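Local atomic coordinates of type III effector HopA1 (Pseudomonas syringae pv. tomato str. DC3000, PDB entry 4RSX), a protein that is a type III effector, probably delivered into plant host cells; this construct is its C-terminal part, and its molecular activity is not established. Residues Met43-Glu46 and Gln47-Glu50; Lys144-Pro148 and Ala149-Gln153; Glu49-Leu52 and His53-Ala57; Pro120-Ala123 and Thr124-Thr127; Gly173-Leu176 and Lys177-Gly181. All coordinates share one frame; numbering follows the deposited sequence.

Interaction 1: Met43-Glu46 and Gln47-Glu50; sequences MSDE and QQEE
The chain enters helix 45-58 at this point, and Q48 N donates to S44 O at 2.9 Å to close the first turn. Two further backbone bonds, E49 N to D45 O and E50 N to E46 O, carry the helix on.

S44 is the N-cap. Its OG lies between its own backbone N and carbonyl carbon (chi1 68°), turned back over the helix start, and accepts from Q47 N at 3.2 Å. Q47 returns the favour. Its side chain runs out extended beyond CG, and OE1 accepts from S44 N at 2.9 Å in a nearly straight bond. The reciprocal pair is a capping box. A weak bond from S44 OG to the same Q47 OE1 measures 3.3 Å.

Q48 adds a tie to M43, the residue before the cap. Its NE2 donates to M43 O at 3.0 Å, with an N-H...O angle of 167°. That oxygen lies almost in the amide plane of Q48. M43 packs against the first turn: its CG meets Q48 CG at 3.5 Å, and its SD lies 3.5 Å from Q47 C.

M43 also touches P148 and A123, and so contacts the loop after strand 140-146 and the start of helix 123-136. Q48 rests on P148 and A149, in the same loop. Q47 touches Q121, just before helix 123-136, and E49 OE2 makes a salt bridge to K93.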
loop_
_atom_site.group_PDB
_atom_site.type_symbol
_atom_site.label_atom_id
_atom_site.label_comp_id
_atom_site.label_asym_id
_atom_site.label_seq_id
_atom_site.Cartn_x
_atom_site.Cartn_y
_atom_site.Cartn_z
ATOM N N MET A 43 -8.777 -16.552 -1.468
ATOM C CA MET A 43 -8.162 -17.826 -1.804
ATOM C C MET A 43 -8.743 -18.912 -0.884
ATOM O O MET A 43 -9.325 -18.615 0.165
ATOM C CB MET A 43 -6.642 -17.742 -1.646
ATOM C CG MET A 43 -6.183 -17.775 -0.203
ATOM S SD MET A 43 -4.402 -17.549 0.018
ATOM C CE MET A 43 -4.265 -15.767 -0.210
ATOM N N SER A 44 -8.590 -20.170 -1.281
ATOM C CA SER A 44 -9.204 -21.284 -0.558
ATOM C C SER A 44 -8.578 -21.489 0.827
ATOM O O SER A 44 -7.553 -20.870 1.150
ATOM C CB SER A 44 -9.067 -22.564 -1.382
ATOM O OG SER A 44 -7.707 -22.965 -1.458
ATOM N N ASP A 45 -9.186 -22.353 1.641
ATOM C CA ASP A 45 -8.626 -22.689 2.958
ATOM C C ASP A 45 -7.201 -23.248 2.885
ATOM O O ASP A 45 -6.322 -22.838 3.654
ATOM C CB ASP A 45 -9.527 -23.685 3.701
ATOM C CG ASP A 45 -10.667 -23.009 4.439
ATOM O OD1 ASP A 45 -11.685 -23.689 4.692
ATOM O OD2 ASP A 45 -10.552 -21.805 4.763
ATOM N N GLU A 46 -6.977 -24.184 1.966
ATOM C CA GLU A 46 -5.655 -24.763 1.778
ATOM C C GLU A 46 -4.667 -23.716 1.300
ATOM O O GLU A 46 -3.498 -23.736 1.684
ATOM C CB GLU A 46 -5.706 -25.890 0.741
ATOM C CG GLU A 46 -6.118 -27.222 1.294
ATOM C CD GLU A 46 -6.323 -28.248 0.207
ATOM O OE1 GLU A 46 -7.499 -28.622 -0.018
ATOM O OE2 GLU A 46 -5.315 -28.658 -0.426
ATOM N N GLN A 47 -5.130 -22.827 0.426
ATOM C CA GLN A 47 -4.265 -21.772 -0.087
ATOM C C GLN A 47 -3.823 -20.830 1.042
ATOM O O GLN A 47 -2.648 -20.467 1.119
ATOM C CB GLN A 47 -4.931 -21.054 -1.272
ATOM C CG GLN A 47 -4.854 -21.897 -2.570
ATOM C CD GLN A 47 -5.708 -21.347 -3.695
ATOM O OE1 GLN A 47 -6.673 -20.597 -3.465
ATOM N NE2 GLN A 47 -5.360 -21.711 -4.925
ATOM N N GLN A 48 -4.750 -20.491 1.937
ATOM C CA GLN A 48 -4.436 -19.697 3.136
ATOM C C GLN A 48 -3.392 -20.375 4.021
ATOM O O GLN A 48 -2.408 -19.759 4.450
ATOM C CB GLN A 48 -5.722 -19.407 3.930
ATOM C CG GLN A 48 -6.712 -18.541 3.139
ATOM C CD GLN A 48 -8.016 -18.241 3.877
ATOM O OE1 GLN A 48 -8.029 -17.995 5.089
ATOM N NE2 GLN A 48 -9.118 -18.241 3.137
ATOM N N GLU A 49 -3.595 -21.662 4.270
ATOM C CA GLU A 49 -2.649 -22.420 5.072
ATOM C C GLU A 49 -1.265 -22.481 4.427
ATOM O O GLU A 49 -0.255 -22.365 5.114
ATOM C CB GLU A 49 -3.199 -23.824 5.361
ATOM C CG GLU A 49 -4.454 -23.806 6.253
ATOM C CD GLU A 49 -4.139 -23.460 7.713
ATOM O OE1 GLU A 49 -2.947 -23.495 8.097
ATOM O OE2 GLU A 49 -5.080 -23.158 8.480
ATOM N N GLU A 50 -1.222 -22.663 3.111
ATOM C CA GLU A 50 0.037 -22.640 2.364
ATOM C C GLU A 50 0.716 -21.271 2.539
ATOM O O GLU A 50 1.945 -21.169 2.653
ATOM C CB GLU A 50 -0.228 -22.941 0.874
ATOM C CG GLU A 50 1.023 -22.932 -0.022
ATOM C CD GLU A 50 0.692 -22.875 -1.523
ATOM O OE1 GLU A 50 -0.504 -22.750 -1.877
ATOM O OE2 GLU A 50 1.630 -22.945 -2.356
#

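Interaction 2: Lys144-Pro148 and Ala149-Gln153; sequences KVIGP and ACHGQ
G147 and C150 are joined by the main backbone bond here: C150 N donates to G147 O at 2.9 Å. The donor sits above the carbonyl plane, 39° out of it. H151 N adds a weak bond to the same oxygen at 3.2 Å. P148 and A149, both with helix-like backbone angles, form the bend between the bonded residues. A second turn follows at once. It is a type II beta turn from C150 to Q153, closed by Q153 N to C150 O, with G152 at positive phi.

The apolar contacts come from I146. CG1 stands anti to the backbone N (chi1 -169°) and meets C150 CB at 3.8 Å. The other branch, CG2, approaches the backbone of H151 and lies 3.5 Å from its CA. The same methyl is 3.9 Å from H151 ND1, in an oblique position to the ring.

Water joins the polar groups. One water donates to I146 O and lies 2.7 Å from H151 ND1, at the ring edge and in its plane. It bridges the two. A second water lies near P148 O and H151 O, but it has more acceptors in reach than protons, so it cannot serve them all at once.

P148 packs on F51 of helix 45-58, and H151 touches A123 of helix 123-136. I146 is backbone-bonded to S157. Residues 147-153 make two successive tight turns in the loop that joins the adjacent antiparallel strands 140-146 and 158-162.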
loop_
_atom_site.group_PDB
_atom_site.type_symbol
_atom_site.label_atom_id
_atom_site.label_comp_id
_atom_site.label_asym_id
_atom_site.label_seq_id
_atom_site.Cartn_x
_atom_site.Cartn_y
_atom_site.Cartn_z
ATOM N N LYS A 144 4.900 -5.201 3.325
ATOM C CA LYS A 144 3.863 -5.808 4.152
ATOM C C LYS A 144 2.843 -6.544 3.298
ATOM O O LYS A 144 2.545 -6.144 2.164
ATOM C CB LYS A 144 3.187 -4.782 5.090
ATOM C CG LYS A 144 1.989 -4.073 4.488
ATOM C CD LYS A 144 1.318 -3.047 5.432
ATOM C CE LYS A 144 0.296 -2.206 4.608
ATOM N NZ LYS A 144 -0.413 -1.113 5.381
ATOM N N VAL A 145 2.327 -7.639 3.843
ATOM C CA VAL A 145 1.244 -8.366 3.195
ATOM C C VAL A 145 0.129 -8.609 4.205
ATOM O O VAL A 145 0.396 -8.907 5.378
ATOM C CB VAL A 145 1.742 -9.698 2.566
ATOM C CG1 VAL A 145 2.679 -9.408 1.393
ATOM C CG2 VAL A 145 2.469 -10.547 3.606
ATOM N N ILE A 146 -1.112 -8.438 3.755
ATOM C CA ILE A 146 -2.289 -8.707 4.576
ATOM C C ILE A 146 -2.457 -10.228 4.726
ATOM O O ILE A 146 -2.039 -10.994 3.845
ATOM C CB ILE A 146 -3.546 -8.106 3.912
ATOM C CG1 ILE A 146 -4.757 -8.124 4.842
ATOM C CG2 ILE A 146 -3.907 -8.873 2.666
ATOM C CD1 ILE A 146 -4.576 -7.366 6.115
ATOM N N GLY A 147 -3.040 -10.662 5.845
ATOM C CA GLY A 147 -3.358 -12.067 6.040
ATOM C C GLY A 147 -4.164 -12.660 4.888
ATOM O O GLY A 147 -4.973 -11.961 4.263
ATOM N N PRO A 148 -3.963 -13.964 4.620
ATOM C CA PRO A 148 -4.526 -14.676 3.461
ATOM C C PRO A 148 -6.047 -14.661 3.369
ATOM O O PRO A 148 -6.585 -14.745 2.259
ATOM C CB PRO A 148 -4.031 -16.119 3.652
ATOM C CG PRO A 148 -3.701 -16.230 5.120
ATOM C CD PRO A 148 -3.175 -14.865 5.482
ATOM N N ALA A 149 -6.745 -14.556 4.492
ATOM C CA ALA A 149 -8.203 -14.522 4.417
ATOM C C ALA A 149 -8.699 -13.221 3.779
ATOM O O ALA A 149 -9.805 -13.174 3.248
ATOM C CB ALA A 149 -8.826 -14.731 5.790
ATOM N N CYS A 150 -7.880 -12.168 3.827
ATOM C CA CYS A 150 -8.303 -10.846 3.344
ATOM C C CYS A 150 -7.580 -10.396 2.083
ATOM O O CYS A 150 -7.900 -9.346 1.529
ATOM C CB CYS A 150 -8.096 -9.781 4.431
ATOM S SG CYS A 150 -9.065 -10.035 5.935
ATOM N N HIS A 151 -6.595 -11.167 1.635
ATOM C CA HIS A 151 -5.856 -10.780 0.441
ATOM C C HIS A 151 -6.795 -10.682 -0.760
ATOM O O HIS A 151 -7.526 -11.630 -1.056
ATOM C CB HIS A 151 -4.741 -11.770 0.149
ATOM C CG HIS A 151 -3.591 -11.173 -0.600
ATOM N ND1 HIS A 151 -2.313 -11.123 -0.084
ATOM C CD2 HIS A 151 -3.529 -10.594 -1.823
ATOM C CE1 HIS A 151 -1.510 -10.547 -0.963
ATOM N NE2 HIS A 151 -2.225 -10.209 -2.023
ATOM N N GLY A 152 -6.781 -9.528 -1.436
ATOM C CA GLY A 152 -7.652 -9.300 -2.578
ATOM C C GLY A 152 -8.875 -8.466 -2.235
ATOM O O GLY A 152 -9.650 -8.097 -3.123
ATOM N N GLN A 153 -9.045 -8.156 -0.951
ATOM C CA GLN A 153 -10.186 -7.358 -0.499
ATOM C C GLN A 153 -9.806 -5.981 0.042
ATOM O O GLN A 153 -10.678 -5.209 0.440
ATOM C CB GLN A 153 -10.951 -8.099 0.598
ATOM C CG GLN A 153 -11.778 -9.273 0.134
ATOM C CD GLN A 153 -12.054 -10.249 1.267
ATOM O OE1 GLN A 153 -11.776 -11.441 1.148
ATOM N NE2 GLN A 153 -12.588 -9.745 2.378
HETATM O O HOH W 1 -2.255 -12.745 2.060
HETATM O O HOH W 2 -7.757 -14.159 -0.291
#

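Interaction 3: Glu49-Leu52 and His53-Ala57; sequences EEFL and HTLKA
With F51 CG anti to the backbone N (chi1 -174°) and L55 CG beside its own N (chi1 -71°), the aromatic ring lies next to the leucine one turn on. F51 CE2 lies 3.8 Å from L55 CD1, in an oblique position to the ring. L52 CD2 closes on the same methyl at 4.1 Å, so L55 CD1 is touched by two side chains of the previous turn.

T54 is held differently. Its OG1 is placed beside its backbone N and donates to E50 O at 2.7 Å. T54 N donates to the same oxygen at 3.0 Å, from the opposite face of the carbonyl plane. E50 O is thus gripped twice by one residue. T54 N also makes a weak bond to F51 O.

Other backbone bonds are regular: H53 N to E49 O, L55 N to F51 O and K56 N to L52 O. The H53 ring turns an edge to the chain, and its CD2 lies 3.3 Å from E49 O, close to the ring plane. K56 NZ stands 3.4 Å above one face of the H53 ring, offset toward its rim. E49 OE1 lies 4.7 Å from H53 NE2. The two nearby charges would probably act on the imidazole in opposite senses.

L52 and L55 touch Y97 of strand 96-101, and F51 and T54 touch helix 123-136. H53 and E50 lie exposed. This is the pattern of an amphipathic helix laid with its apolar side on the body of an alpha/beta fold.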
loop_
_atom_site.group_PDB
_atom_site.type_symbol
_atom_site.label_atom_id
_atom_site.label_comp_id
_atom_site.label_asym_id
_atom_site.label_seq_id
_atom_site.Cartn_x
_atom_site.Cartn_y
_atom_site.Cartn_z
ATOM N N GLU A 49 -3.595 -21.662 4.270
ATOM C CA GLU A 49 -2.649 -22.420 5.072
ATOM C C GLU A 49 -1.265 -22.481 4.427
ATOM O O GLU A 49 -0.255 -22.365 5.114
ATOM C CB GLU A 49 -3.199 -23.824 5.361
ATOM C CG GLU A 49 -4.454 -23.806 6.253
ATOM C CD GLU A 49 -4.139 -23.460 7.713
ATOM O OE1 GLU A 49 -2.947 -23.495 8.097
ATOM O OE2 GLU A 49 -5.080 -23.158 8.480
ATOM N N GLU A 50 -1.222 -22.663 3.111
ATOM C CA GLU A 50 0.037 -22.640 2.364
ATOM C C GLU A 50 0.716 -21.271 2.539
ATOM O O GLU A 50 1.945 -21.169 2.653
ATOM C CB GLU A 50 -0.228 -22.941 0.874
ATOM C CG GLU A 50 1.023 -22.932 -0.022
ATOM C CD GLU A 50 0.692 -22.875 -1.523
ATOM O OE1 GLU A 50 -0.504 -22.750 -1.877
ATOM O OE2 GLU A 50 1.630 -22.945 -2.356
ATOM N N PHE A 51 -0.100 -20.223 2.581
ATOM C CA PHE A 51 0.411 -18.870 2.763
ATOM C C PHE A 51 1.120 -18.737 4.118
ATOM O O PHE A 51 2.277 -18.313 4.189
ATOM C CB PHE A 51 -0.732 -17.853 2.644
ATOM C CG PHE A 51 -0.270 -16.431 2.670
ATOM C CD1 PHE A 51 0.068 -15.780 1.487
ATOM C CD2 PHE A 51 -0.147 -15.747 3.870
ATOM C CE1 PHE A 51 0.517 -14.470 1.502
ATOM C CE2 PHE A 51 0.298 -14.426 3.891
ATOM C CZ PHE A 51 0.636 -13.789 2.709
ATOM N N LEU A 52 0.433 -19.113 5.194
ATOM C CA LEU A 52 1.041 -19.063 6.527
ATOM C C LEU A 52 2.301 -19.917 6.604
ATOM O O LEU A 52 3.308 -19.503 7.179
ATOM C CB LEU A 52 0.039 -19.491 7.601
ATOM C CG LEU A 52 -1.172 -18.575 7.685
ATOM C CD1 LEU A 52 -2.060 -18.981 8.828
ATOM C CD2 LEU A 52 -0.719 -17.128 7.833
ATOM N N HIS A 53 2.262 -21.104 6.008
ATOM C CA HIS A 53 3.438 -21.970 6.056
ATOM C C HIS A 53 4.624 -21.381 5.300
ATOM O O HIS A 53 5.779 -21.645 5.640
ATOM C CB HIS A 53 3.108 -23.403 5.602
ATOM C CG HIS A 53 2.557 -24.252 6.706
ATOM N ND1 HIS A 53 3.363 -24.965 7.568
ATOM C CD2 HIS A 53 1.281 -24.466 7.117
ATOM C CE1 HIS A 53 2.607 -25.597 8.452
ATOM N NE2 HIS A 53 1.342 -25.310 8.201
ATOM N N THR A 54 4.339 -20.566 4.291
ATOM C CA THR A 54 5.398 -19.949 3.500
ATOM C C THR A 54 6.039 -18.823 4.286
ATOM O O THR A 54 7.258 -18.664 4.259
ATOM C CB THR A 54 4.843 -19.394 2.190
ATOM O OG1 THR A 54 4.300 -20.477 1.426
ATOM C CG2 THR A 54 5.943 -18.697 1.386
ATOM N N LEU A 55 5.205 -18.041 4.973
ATOM C CA LEU A 55 5.693 -17.000 5.875
ATOM C C LEU A 55 6.722 -17.598 6.841
ATOM O O LEU A 55 7.841 -17.090 6.954
ATOM C CB LEU A 55 4.538 -16.360 6.654
ATOM C CG LEU A 55 3.545 -15.451 5.921
ATOM C CD1 LEU A 55 2.573 -14.783 6.902
ATOM C CD2 LEU A 55 4.270 -14.394 5.090
ATOM N N LYS A 56 6.356 -18.702 7.496
ATOM C CA LYS A 56 7.253 -19.355 8.453
ATOM C C LYS A 56 8.507 -19.890 7.777
ATOM O O LYS A 56 9.596 -19.825 8.342
ATOM C CB LYS A 56 6.534 -20.478 9.201
ATOM C CG LYS A 56 5.427 -19.990 10.128
ATOM C CD LYS A 56 4.769 -21.146 10.883
ATOM C CE LYS A 56 3.900 -22.005 9.976
ATOM N NZ LYS A 56 3.150 -23.056 10.726
ATOM N N ALA A 57 8.352 -20.410 6.562
ATOM C CA ALA A 57 9.491 -20.897 5.783
ATOM C C ALA A 57 10.419 -19.763 5.330
ATOM O O ALA A 57 11.628 -19.962 5.163
ATOM C CB ALA A 57 9.006 -21.680 4.580
#

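Interaction 4: Pro120-Ala123 and Thr124-Thr127; sequences PQYA and TQLT
Y122 offers the edge of its ring to Q125. The glutamine CD lies in the ring plane, and OE1 stands 3.5 Å from Y122 CE1. The two side chains lie side by side and point the same way, but the ring and amide planes are turned 65° apart. The contact is made by aromatic C-H groups against an amide oxygen. Neither ring face is used by T124-T127.

Y122 is the N-cap of helix 123-136, following a short 3-10 segment. Its carbonyl oxygen takes L126 N at 2.9 Å, nearly straight on. A123 O accepts two donors from one residue, T127 N at 2.8 Å and T127 OG1 at 3.0 Å. OG1 stands beside the T127 backbone N (chi1 -65°), which brings it back to A123 O; it approaches from above the carbonyl plane.

The first N-H groups of the helix lack helical carbonyls ahead of them, and two waters stand in. One donates to P120 O at 2.7 Å and accepts from T124 N at 3.1 Å. The other donates to Q121 O at 3.0 Å and accepts from Q125 N. Each water thus carries the hydrogen bonding of the helix back into the 3-10 segment.

T124 and T127 pack on F51 of helix 45-58, with T54 also against T124. A123 touches M43 and H151. Y122 touches P183 and A186. Q125 NE2 reaches S180 O, near the end of helix 166-180, in a weak hydrogen bond. The start of helix 123-136 thus contacts both of these helices.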
loop_
_atom_site.group_PDB
_atom_site.type_symbol
_atom_site.label_atom_id
_atom_site.label_comp_id
_atom_site.label_asym_id
_atom_site.label_seq_id
_atom_site.Cartn_x
_atom_site.Cartn_y
_atom_site.Cartn_z
ATOM N N PRO A 120 -5.648 -13.536 -5.487
ATOM C CA PRO A 120 -5.320 -14.096 -4.166
ATOM C C PRO A 120 -4.678 -15.467 -4.271
ATOM O O PRO A 120 -3.898 -15.857 -3.398
ATOM C CB PRO A 120 -6.693 -14.228 -3.492
ATOM C CG PRO A 120 -7.555 -13.224 -4.171
ATOM C CD PRO A 120 -7.081 -13.200 -5.604
ATOM N N GLN A 121 -4.999 -16.188 -5.341
ATOM C CA GLN A 121 -4.378 -17.481 -5.621
ATOM C C GLN A 121 -2.878 -17.337 -5.868
ATOM O O GLN A 121 -2.136 -18.322 -5.813
ATOM C CB GLN A 121 -5.058 -18.155 -6.827
ATOM C CG GLN A 121 -6.545 -18.505 -6.635
ATOM C CD GLN A 121 -7.477 -17.287 -6.654
ATOM O OE1 GLN A 121 -7.120 -16.216 -7.155
ATOM N NE2 GLN A 121 -8.673 -17.448 -6.086
ATOM N N TYR A 122 -2.426 -16.115 -6.146
ATOM C CA TYR A 122 -0.998 -15.884 -6.361
ATOM C C TYR A 122 -0.315 -15.138 -5.223
ATOM O O TYR A 122 0.852 -14.783 -5.339
ATOM C CB TYR A 122 -0.768 -15.167 -7.691
ATOM C CG TYR A 122 -0.948 -16.096 -8.855
ATOM C CD1 TYR A 122 0.078 -16.955 -9.249
ATOM C CD2 TYR A 122 -2.150 -16.158 -9.533
ATOM C CE1 TYR A 122 -0.088 -17.835 -10.302
ATOM C CE2 TYR A 122 -2.322 -17.027 -10.595
ATOM C CZ TYR A 122 -1.291 -17.861 -10.971
ATOM O OH TYR A 122 -1.471 -18.732 -12.021
ATOM N N ALA A 123 -1.029 -14.901 -4.125
ATOM C CA ALA A 123 -0.453 -14.135 -3.011
ATOM C C ALA A 123 0.848 -14.734 -2.484
ATOM O O ALA A 123 1.827 -14.012 -2.256
ATOM C CB ALA A 123 -1.461 -13.967 -1.893
ATOM N N THR A 124 0.866 -16.052 -2.310
ATOM C CA THR A 124 2.038 -16.740 -1.789
ATOM C C THR A 124 3.246 -16.531 -2.699
ATOM O O THR A 124 4.338 -16.187 -2.235
ATOM C CB THR A 124 1.742 -18.245 -1.591
ATOM O OG1 THR A 124 0.751 -18.394 -0.566
ATOM C CG2 THR A 124 2.978 -18.990 -1.166
ATOM N N GLN A 125 3.048 -16.740 -3.993
ATOM C CA GLN A 125 4.096 -16.485 -4.974
ATOM C C GLN A 125 4.593 -15.043 -4.898
ATOM O O GLN A 125 5.802 -14.798 -4.934
ATOM C CB GLN A 125 3.594 -16.777 -6.394
ATOM C CG GLN A 125 3.603 -18.240 -6.788
ATOM C CD GLN A 125 3.603 -18.433 -8.300
ATOM O OE1 GLN A 125 2.763 -19.148 -8.847
ATOM N NE2 GLN A 125 4.561 -17.809 -8.976
ATOM N N LEU A 126 3.669 -14.088 -4.816
ATOM C CA LEU A 126 4.072 -12.682 -4.725
ATOM C C LEU A 126 4.914 -12.457 -3.477
ATOM O O LEU A 126 5.944 -11.765 -3.528
ATOM C CB LEU A 126 2.851 -11.760 -4.707
ATOM C CG LEU A 126 3.131 -10.273 -4.463
ATOM C CD1 LEU A 126 4.071 -9.745 -5.524
ATOM C CD2 LEU A 126 1.840 -9.477 -4.473
ATOM N N THR A 127 4.489 -13.061 -2.363
ATOM C CA THR A 127 5.168 -12.839 -1.087
ATOM C C THR A 127 6.616 -13.324 -1.170
ATOM O O THR A 127 7.537 -12.655 -0.691
ATOM C CB THR A 127 4.417 -13.515 0.075
ATOM O OG1 THR A 127 3.136 -12.890 0.219
ATOM C CG2 THR A 127 5.181 -13.356 1.384
HETATM O O HOH W 3 -1.836 -17.470 -2.735
HETATM O O HOH W 4 0.685 -18.393 -4.670
#

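Interaction 5: Gly173-Leu176 and Lys177-Gly181; sequences GEKL and KQMSG
K175 meets Q178 and M179 in the last turns of helix 166-180, just before the chain leaves the helix at G181 with positive phi. The backbone bonds there weaken toward the end. K177 N to G173 O spans 3.0 Å with an N-H...O angle of 163°, and Q178 N to E174 O is much the same. For M179 N to K175 O the angle falls to 142°. S180 N to L176 O, at 124°, is weak.

K175 leaves with CG anti to its backbone N. The chain bends at chi2 and beyond, which brings its tail over the next turn, beside M179. CE comes to 3.8 Å from M179 CB, and NZ to 4.0 Å from Q178 CG. It crosses both partners at about a right angle. Q178 CG packs on the backbone, 3.1 Å from E174 O. M179 SD lies 3.6 Å from K175 O.

L176 and S180 turn to helix 123-136, where both touch A129. S180 OG bonds to I182 N beyond the helix and has a weak bond to K177 O. K177 sends its amine away, to K200 O and S199 OG, and its charge makes a cation-pi contact with F187.

Across the two segments the side chains only pack; no hydrogen bond or salt bridge joins them. The links between the segments are backbone bonds and this packing, and the charged end of K177 is satisfied elsewhere in the fold.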
loop_
_atom_site.group_PDB
_atom_site.type_symbol
_atom_site.label_atom_id
_atom_site.label_comp_id
_atom_site.label_asym_id
_atom_site.label_seq_id
_atom_site.Cartn_x
_atom_site.Cartn_y
_atom_site.Cartn_z
ATOM N N GLY A 173 9.304 -2.453 -9.766
ATOM C CA GLY A 173 8.053 -3.037 -10.205
ATOM C C GLY A 173 8.267 -3.973 -11.385
ATOM O O GLY A 173 7.800 -5.119 -11.366
ATOM N N GLU A 174 8.970 -3.495 -12.411
ATOM C CA GLU A 174 9.217 -4.317 -13.595
ATOM C C GLU A 174 10.061 -5.534 -13.197
ATOM O O GLU A 174 9.821 -6.650 -13.663
ATOM C CB GLU A 174 9.828 -3.492 -14.755
ATOM C CG GLU A 174 11.296 -3.091 -14.584
ATOM C CD GLU A 174 11.742 -1.899 -15.470
ATOM O OE1 GLU A 174 10.898 -1.025 -15.801
ATOM O OE2 GLU A 174 12.955 -1.834 -15.813
ATOM N N LYS A 175 11.008 -5.319 -12.289
ATOM C CA LYS A 175 11.813 -6.402 -11.747
ATOM C C LYS A 175 10.944 -7.444 -11.027
ATOM O O LYS A 175 11.077 -8.650 -11.261
ATOM C CB LYS A 175 12.884 -5.834 -10.805
ATOM C CG LYS A 175 13.740 -6.880 -10.091
ATOM C CD LYS A 175 14.712 -7.559 -11.038
ATOM C CE LYS A 175 14.683 -9.065 -10.837
ATOM N NZ LYS A 175 14.859 -9.788 -12.135
ATOM N N LEU A 176 10.050 -6.975 -10.161
ATOM C CA LEU A 176 9.149 -7.867 -9.437
ATOM C C LEU A 176 8.334 -8.727 -10.409
ATOM O O LEU A 176 8.237 -9.944 -10.238
ATOM C CB LEU A 176 8.237 -7.058 -8.500
ATOM C CG LEU A 176 7.135 -7.725 -7.675
ATOM C CD1 LEU A 176 7.696 -8.780 -6.726
ATOM C CD2 LEU A 176 6.394 -6.668 -6.877
ATOM N N LYS A 177 7.784 -8.104 -11.446
ATOM C CA LYS A 177 6.974 -8.828 -12.414
ATOM C C LYS A 177 7.768 -9.890 -13.171
ATOM O O LYS A 177 7.297 -11.019 -13.322
ATOM C CB LYS A 177 6.289 -7.863 -13.397
ATOM C CG LYS A 177 4.977 -7.272 -12.878
ATOM C CD LYS A 177 4.203 -6.509 -13.962
ATOM C CE LYS A 177 2.799 -6.201 -13.470
ATOM N NZ LYS A 177 2.029 -5.226 -14.311
ATOM N N GLN A 178 8.963 -9.542 -13.645
ATOM C CA GLN A 178 9.744 -10.489 -14.445
ATOM C C GLN A 178 10.325 -11.655 -13.631
ATOM O O GLN A 178 10.545 -12.738 -14.172
ATOM C CB GLN A 178 10.823 -9.779 -15.281
ATOM C CG GLN A 178 11.764 -8.878 -14.497
ATOM C CD GLN A 178 12.859 -8.267 -15.367
ATOM O OE1 GLN A 178 13.677 -8.989 -15.945
ATOM N NE2 GLN A 178 12.882 -6.931 -15.461
ATOM N N MET A 179 10.526 -11.443 -12.331
ATOM C CA MET A 179 11.123 -12.452 -11.453
ATOM C C MET A 179 10.101 -13.312 -10.684
ATOM O O MET A 179 10.451 -14.383 -10.185
ATOM C CB MET A 179 12.022 -11.769 -10.424
ATOM C CG MET A 179 11.313 -11.565 -9.087
ATOM S SD MET A 179 11.921 -10.185 -8.116
ATOM C CE MET A 179 13.292 -10.932 -7.228
ATOM N N SER A 180 8.859 -12.840 -10.564
ATOM C CA SER A 180 7.902 -13.473 -9.654
ATOM C C SER A 180 7.382 -14.810 -10.177
ATOM O O SER A 180 6.953 -15.664 -9.395
ATOM C CB SER A 180 6.720 -12.546 -9.365
ATOM O OG SER A 180 5.896 -12.387 -10.509
ATOM N N GLY A 181 7.408 -14.988 -11.497
ATOM C CA GLY A 181 6.849 -16.184 -12.102
ATOM C C GLY A 181 5.329 -16.143 -12.150
ATOM O O GLY A 181 4.683 -17.113 -12.564
#

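From the N terminus, interaction 1 starts helix 45-58 and interaction 3 continues it, the two sharing E49 and E50. Interaction 4 then opens helix 123-136, and interaction 2 turns the chain after strand 140-146. Interaction 5 comes last, near the end of helix 166-180. All five are local and follow in series; apart from the overlap of interactions 1 and 3, none nests in or crosses another. In space, interactions 1 to 4 form one cluster: M43, F51, A123 and P148 bring helix 45-58, helix 123-136 and the loop after strand 140-146 together. Interaction 5 joins through interaction 4 alone, where L126 meets L176 and Q125 meets the end of helix 166-180.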